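Local coordinates for protein aldehyde dehydrogenase (Listeria monocytogenes, PDB 3K9D) that probably oxidises aldehydes with NAD or NADP as the electron acceptor, at residues Asp7-Glu13 and Met175-Gln181; Ala77-Val81 and Ile126-Ile131. All coordinates share one frame; numbering follows the deposited sequence.

How the contacts relate
Contact 2 is nested inside the loop of chain that contact 1 closes, and their centres lie about 26 Å apart, with the nearest atoms about 11 Å apart. Contact 1 is a surface contact, centred about 25 Å from the middle of the chain, and ties the N-terminal helix 6-28 to the turn leading into helix 180-188. Contact 2, about 13 Å from that middle, is buried and joins helices 67-85 and 121-134. Strand 138-143 is met from both contacts: M175 of contact 1 pairs with F141 through the backbone, while K128 and T129 of 126-131 lean on F141. Hydrogen bonds and a water join the outer segments, alongside some carbon packing; the inner pair meets through apolar contacts.

Contact 1 of 2, residues Asp7-Glu13 and Met175-Gln181; sequences DLRSIQE and MTVPTIQ
E13 and T176 form the polar end of this contact. The E13 chain leaves with CG anti to the backbone N (chi1 -158°) and stays extended, carrying its carboxylate across to the turn. OE2 takes two bonds: T176 N approaches on the syn lone pair at 3.0 Å, whereas T176 OG1, 2.9 Å from the same OE2, comes from above the carboxylate plane. A weak third bond runs from T176 N to OE1. Threonine suits the place because backbone and side chain can both donate to one acid.

Hydroxyls and a water continue the polar seam. S10 OG meets T179 OG1 at 2.8 Å; a small serine lets the helix come this near. T179 is also the N-cap of helix 180-188, its OG1 bonded to G182 N. The water touches S10 OG (2.8 Å), E13 OE1 and V177 O, so it knits helix to loop.

Carbon contacts fill the remainder. V177 sets CG1 against S10 CB at 4.1 Å and CG2 at the edge of the R9 guanidinium, whose NE is held by E4 O. Farther along, the Q181 amide lies against D7 CB, and I11 CD1 reaches Q181 CB at 4.1 Å.

With OE2 bonded twice and OE1 met by a weak bond and the water, the E13 carboxylate is probably restrained from turning, and its ionised form favoured.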
loop_
_atom_site.group_PDB
_atom_site.type_symbol
_atom_site.label_atom_id
_atom_site.label_comp_id
_atom_site.label_asym_id
_atom_site.label_seq_id
_atom_site.Cartn_x
_atom_site.Cartn_y
_atom_site.Cartn_z
ATOM N N ASP A 7 -14.911 -16.450 23.084
ATOM C CA ASP A 7 -14.574 -15.201 22.406
ATOM C C ASP A 7 -13.528 -14.378 23.182
ATOM O O ASP A 7 -12.584 -13.859 22.595
ATOM C CB ASP A 7 -15.843 -14.383 22.067
ATOM C CG ASP A 7 -16.696 -14.010 23.300
ATOM O OD1 ASP A 7 -16.769 -14.771 24.292
ATOM O OD2 ASP A 7 -17.330 -12.936 23.249
ATOM N N LEU A 8 -13.674 -14.335 24.502
ATOM C CA LEU A 8 -12.772 -13.581 25.374
ATOM C C LEU A 8 -11.429 -14.273 25.587
ATOM O O LEU A 8 -10.403 -13.594 25.674
ATOM C CB LEU A 8 -13.443 -13.287 26.711
ATOM C CG LEU A 8 -14.786 -12.540 26.654
ATOM C CD1 LEU A 8 -15.422 -12.519 28.012
ATOM C CD2 LEU A 8 -14.675 -11.125 26.071
ATOM N N ARG A 9 -11.438 -15.606 25.686
ATOM C CA ARG A 9 -10.190 -16.392 25.646
ATOM C C ARG A 9 -9.421 -16.155 24.340
ATOM O O ARG A 9 -8.203 -16.005 24.357
ATOM C CB ARG A 9 -10.460 -17.892 25.820
ATOM C CG ARG A 9 -10.824 -18.329 27.230
ATOM C CD ARG A 9 -10.807 -19.860 27.334
ATOM N NE ARG A 9 -11.967 -20.511 26.713
ATOM C CZ ARG A 9 -11.969 -21.138 25.536
ATOM N NH1 ARG A 9 -10.867 -21.215 24.793
ATOM N NH2 ARG A 9 -13.091 -21.689 25.095
ATOM N N SER A 10 -10.149 -16.107 23.222
ATOM C CA SER A 10 -9.563 -15.871 21.902
ATOM C C SER A 10 -8.968 -14.466 21.715
ATOM O O SER A 10 -7.852 -14.353 21.208
ATOM C CB SER A 10 -10.566 -16.197 20.798
ATOM O OG SER A 10 -10.082 -15.836 19.513
ATOM N N ILE A 11 -9.709 -13.421 22.112
ATOM C CA ILE A 11 -9.183 -12.052 22.170
ATOM C C ILE A 11 -7.899 -11.977 23.018
ATOM O O ILE A 11 -6.867 -11.439 22.567
ATOM C CB ILE A 11 -10.227 -11.052 22.739
ATOM C CG1 ILE A 11 -11.406 -10.909 21.784
ATOM C CG2 ILE A 11 -9.597 -9.673 22.960
ATOM C CD1 ILE A 11 -12.697 -10.418 22.436
ATOM N N GLN A 12 -7.971 -12.525 24.230
ATOM C CA GLN A 12 -6.809 -12.590 25.119
ATOM C C GLN A 12 -5.609 -13.235 24.430
ATOM O O GLN A 12 -4.500 -12.703 24.490
ATOM C CB GLN A 12 -7.136 -13.356 26.402
ATOM C CG GLN A 12 -6.015 -13.296 27.461
ATOM C CD GLN A 12 -5.893 -11.925 28.107
ATOM O OE1 GLN A 12 -6.615 -11.617 29.053
ATOM N NE2 GLN A 12 -4.979 -11.101 27.606
ATOM N N GLU A 13 -5.853 -14.347 23.733
ATOM C CA GLU A 13 -4.784 -15.098 23.081
ATOM C C GLU A 13 -4.070 -14.258 22.043
ATOM O O GLU A 13 -2.851 -14.214 22.002
ATOM C CB GLU A 13 -5.335 -16.355 22.428
ATOM C CG GLU A 13 -4.271 -17.410 22.201
ATOM C CD GLU A 13 -4.633 -18.388 21.107
ATOM O OE1 GLU A 13 -5.807 -18.410 20.663
ATOM O OE2 GLU A 13 -3.729 -19.138 20.694
ATOM N N MET A 175 -3.166 -18.289 16.104
ATOM C CA MET A 175 -4.352 -18.445 16.961
ATOM C C MET A 175 -4.756 -19.922 17.025
ATOM O O MET A 175 -4.833 -20.601 15.992
ATOM C CB MET A 175 -5.534 -17.638 16.410
ATOM C CG MET A 175 -5.286 -16.135 16.230
ATOM S SD MET A 175 -6.538 -15.325 15.231
ATOM C CE MET A 175 -8.010 -15.846 16.112
ATOM N N THR A 176 -5.011 -20.409 18.237
ATOM C CA THR A 176 -5.371 -21.806 18.458
ATOM C C THR A 176 -6.880 -21.972 18.597
ATOM O O THR A 176 -7.404 -23.089 18.485
ATOM C CB THR A 176 -4.662 -22.384 19.695
ATOM O OG1 THR A 176 -5.064 -21.659 20.866
ATOM C CG2 THR A 176 -3.150 -22.285 19.527
ATOM N N VAL A 177 -7.554 -20.847 18.849
ATOM C CA VAL A 177 -9.012 -20.753 18.962
ATOM C C VAL A 177 -9.545 -19.746 17.916
ATOM O O VAL A 177 -9.488 -18.522 18.134
ATOM C CB VAL A 177 -9.445 -20.289 20.392
ATOM C CG1 VAL A 177 -10.966 -20.281 20.520
ATOM C CG2 VAL A 177 -8.824 -21.154 21.482
ATOM N N PRO A 178 -10.064 -20.249 16.777
ATOM C CA PRO A 178 -10.564 -19.354 15.734
ATOM C C PRO A 178 -11.900 -18.734 16.118
ATOM O O PRO A 178 -12.874 -19.453 16.329
ATOM C CB PRO A 178 -10.742 -20.272 14.510
ATOM C CG PRO A 178 -10.273 -21.610 14.909
ATOM C CD PRO A 178 -10.223 -21.665 16.403
ATOM N N THR A 179 -11.925 -17.409 16.254
ATOM C CA THR A 179 -13.176 -16.672 16.432
ATOM C C THR A 179 -13.125 -15.443 15.545
ATOM O O THR A 179 -12.037 -14.955 15.210
ATOM C CB THR A 179 -13.477 -16.257 17.921
ATOM O OG1 THR A 179 -12.573 -15.237 18.366
ATOM C CG2 THR A 179 -13.412 -17.441 18.876
ATOM N N ILE A 180 -14.295 -14.948 15.152
ATOM C CA ILE A 180 -14.368 -13.677 14.432
ATOM C C ILE A 180 -13.954 -12.497 15.350
ATOM O O ILE A 180 -13.429 -11.494 14.867
ATOM C CB ILE A 180 -15.753 -13.427 13.762
ATOM C CG1 ILE A 180 -16.855 -13.169 14.796
ATOM C CG2 ILE A 180 -16.129 -14.588 12.832
ATOM C CD1 ILE A 180 -17.815 -12.045 14.399
ATOM N N GLN A 181 -14.175 -12.643 16.658
ATOM C CA GLN A 181 -13.795 -11.623 17.649
ATOM C C GLN A 181 -12.276 -11.595 17.823
ATOM O O GLN A 181 -11.690 -10.542 18.054
ATOM C CB GLN A 181 -14.452 -11.897 19.011
ATOM C CG GLN A 181 -15.979 -11.687 19.079
ATOM C CD GLN A 181 -16.780 -12.972 18.879
ATOM O OE1 GLN A 181 -16.225 -14.042 18.646
ATOM N NE2 GLN A 181 -18.092 -12.860 18.959
HETATM O O HOH W 1 -7.499 -16.907 19.420
#

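Contact 2 of 2, residues Ala77-Val81 and Ile126-Ile131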
loop_
_atom_site.group_PDB
_atom_site.type_symbol
_atom_site.label_atom_id
_atom_site.label_comp_id
_atom_site.label_asym_id
_atom_site.label_seq_id
_atom_site.Cartn_x
_atom_site.Cartn_y
_atom_site.Cartn_z
ATOM N N ALA A 77 5.321 -23.536 -2.408
ATOM C CA ALA A 77 5.427 -22.632 -1.256
ATOM C C ALA A 77 6.767 -22.665 -0.519
ATOM O O ALA A 77 7.183 -21.655 0.056
ATOM C CB ALA A 77 4.343 -22.933 -0.293
ATOM N N SER A 78 7.416 -23.827 -0.508
ATOM C CA SER A 78 8.711 -23.980 0.147
ATOM C C SER A 78 9.854 -23.762 -0.857
ATOM O O SER A 78 10.491 -22.704 -0.836
ATOM C CB SER A 78 8.813 -25.305 0.934
ATOM O OG SER A 78 8.605 -26.447 0.115
ATOM N N LYS A 79 10.067 -24.712 -1.770
ATOM C CA LYS A 79 11.225 -24.671 -2.684
ATOM C C LYS A 79 11.231 -23.523 -3.688
ATOM O O LYS A 79 12.265 -22.889 -3.886
ATOM C CB LYS A 79 11.412 -26.011 -3.416
ATOM C CG LYS A 79 12.112 -27.071 -2.596
ATOM C CD LYS A 79 13.628 -26.860 -2.527
ATOM C CE LYS A 79 14.177 -27.174 -1.138
ATOM N NZ LYS A 79 13.800 -26.106 -0.151
ATOM N N HIS A 80 10.091 -23.270 -4.324
ATOM C CA HIS A 80 10.002 -22.258 -5.375
ATOM C C HIS A 80 10.084 -20.820 -4.821
ATOM O O HIS A 80 10.770 -19.987 -5.405
ATOM C CB HIS A 80 8.719 -22.433 -6.204
ATOM C CG HIS A 80 8.715 -23.633 -7.092
ATOM N ND1 HIS A 80 8.726 -23.535 -8.467
ATOM C CD2 HIS A 80 8.661 -24.957 -6.809
ATOM C CE1 HIS A 80 8.691 -24.748 -8.993
ATOM N NE2 HIS A 80 8.648 -25.627 -8.009
ATOM N N VAL A 81 9.386 -20.553 -3.709
ATOM C CA VAL A 81 9.442 -19.245 -3.019
ATOM C C VAL A 81 10.863 -18.995 -2.507
ATOM O O VAL A 81 11.434 -17.932 -2.750
ATOM C CB VAL A 81 8.396 -19.144 -1.854
ATOM C CG1 VAL A 81 8.549 -17.850 -1.064
ATOM C CG2 VAL A 81 6.959 -19.279 -2.385
ATOM N N ILE A 126 3.378 -21.572 4.847
ATOM C CA ILE A 126 4.808 -21.738 4.544
ATOM C C ILE A 126 5.318 -20.506 3.821
ATOM O O ILE A 126 6.315 -19.923 4.222
ATOM C CB ILE A 126 5.087 -23.037 3.726
ATOM C CG1 ILE A 126 4.941 -24.261 4.625
ATOM C CG2 ILE A 126 6.490 -23.020 3.119
ATOM C CD1 ILE A 126 4.711 -25.603 3.871
ATOM N N TYR A 127 4.604 -20.123 2.767
ATOM C CA TYR A 127 4.955 -19.010 1.897
ATOM C C TYR A 127 4.972 -17.655 2.620
ATOM O O TYR A 127 5.928 -16.927 2.478
ATOM C CB TYR A 127 4.017 -18.994 0.675
ATOM C CG TYR A 127 3.655 -17.622 0.161
ATOM C CD1 TYR A 127 4.546 -16.886 -0.627
ATOM C CD2 TYR A 127 2.405 -17.058 0.451
ATOM C CE1 TYR A 127 4.203 -15.597 -1.097
ATOM C CE2 TYR A 127 2.061 -15.779 -0.013
ATOM C CZ TYR A 127 2.956 -15.065 -0.786
ATOM O OH TYR A 127 2.601 -13.808 -1.239
ATOM N N LYS A 128 3.926 -17.354 3.391
ATOM C CA LYS A 128 3.818 -16.077 4.128
ATOM C C LYS A 128 4.900 -15.949 5.190
ATOM O O LYS A 128 5.443 -14.868 5.384
ATOM C CB LYS A 128 2.445 -15.915 4.791
ATOM C CG LYS A 128 1.301 -15.690 3.824
ATOM C CD LYS A 128 0.039 -15.196 4.543
ATOM C CE LYS A 128 -1.009 -14.730 3.511
ATOM N NZ LYS A 128 -2.377 -14.546 4.056
ATOM N N THR A 129 5.198 -17.063 5.860
ATOM C CA THR A 129 6.220 -17.118 6.888
ATOM C C THR A 129 7.563 -16.755 6.268
ATOM O O THR A 129 8.229 -15.831 6.730
ATOM C CB THR A 129 6.289 -18.500 7.541
ATOM O OG1 THR A 129 5.068 -18.767 8.229
ATOM C CG2 THR A 129 7.442 -18.570 8.557
ATOM N N LEU A 130 7.915 -17.459 5.193
ATOM C CA LEU A 130 9.171 -17.256 4.478
ATOM C C LEU A 130 9.387 -15.823 4.042
ATOM O O LEU A 130 10.467 -15.276 4.248
ATOM C CB LEU A 130 9.218 -18.141 3.235
ATOM C CG LEU A 130 9.589 -19.603 3.416
ATOM C CD1 LEU A 130 9.128 -20.356 2.206
ATOM C CD2 LEU A 130 11.068 -19.761 3.624
ATOM N N ILE A 131 8.364 -15.217 3.442
ATOM C CA ILE A 131 8.483 -13.827 2.978
ATOM C C ILE A 131 8.489 -12.758 4.105
ATOM O O ILE A 131 9.235 -11.784 4.024
ATOM C CB ILE A 131 7.489 -13.497 1.807
ATOM C CG1 ILE A 131 6.021 -13.561 2.259
ATOM C CG2 ILE A 131 7.750 -14.456 0.622
ATOM C CD1 ILE A 131 5.054 -12.946 1.295
#
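A77 packs against I126 and Y127 where the two helices come nearest, the CA atoms of A77 and Y127 being 4.8 Å apart. The small alanine suits this close approach of the two backbones: A77 CB touches both I126 CG2 and Y127 CB, 4.0 Å from the first. The crowding is greater at the carbonyl, where A77 O is 3.2 Å from L130 CD1 and 3.4 Å from I126 CG2. Two methyl groups thus close over this oxygen, which is buried without any hydrogen-bond partner; it lies in a wider, pi-type turn at 77-80. I126 gets its branch there because CG2 stands anti to the backbone N, and the same methyl also rests on S78 CB. S78 OG turns back to its own helix, to N74 O, as a serine buried among aliphatic groups can.

Helix 121-134 is the crossover of a beta-alpha-beta unit, linking strand 102-116 to the parallel strand 138-143, and helix 67-85 lies against it with the short segments at 43° and their axes 9.1 Å apart.

Toward V81 the backbones stand farther apart, and side chains at ordinary van der Waals distances bridge them. Its two methyls divide the contact, CG2 meeting Y127 CD1 obliquely at 3.8 Å and CG1 touching I131 CG2 at 3.9 Å, while L130 CD1 stands 4.2 Å from V81 CG1. A beta-branched valine suits this wider spot, since one short side chain serves three neighbours. The Y127 ring sends its hydroxyl beyond the contact to I434 O. Solvent is met only past these buried residues, on the far side of helix 67-85, where K79 and H80 are partly exposed.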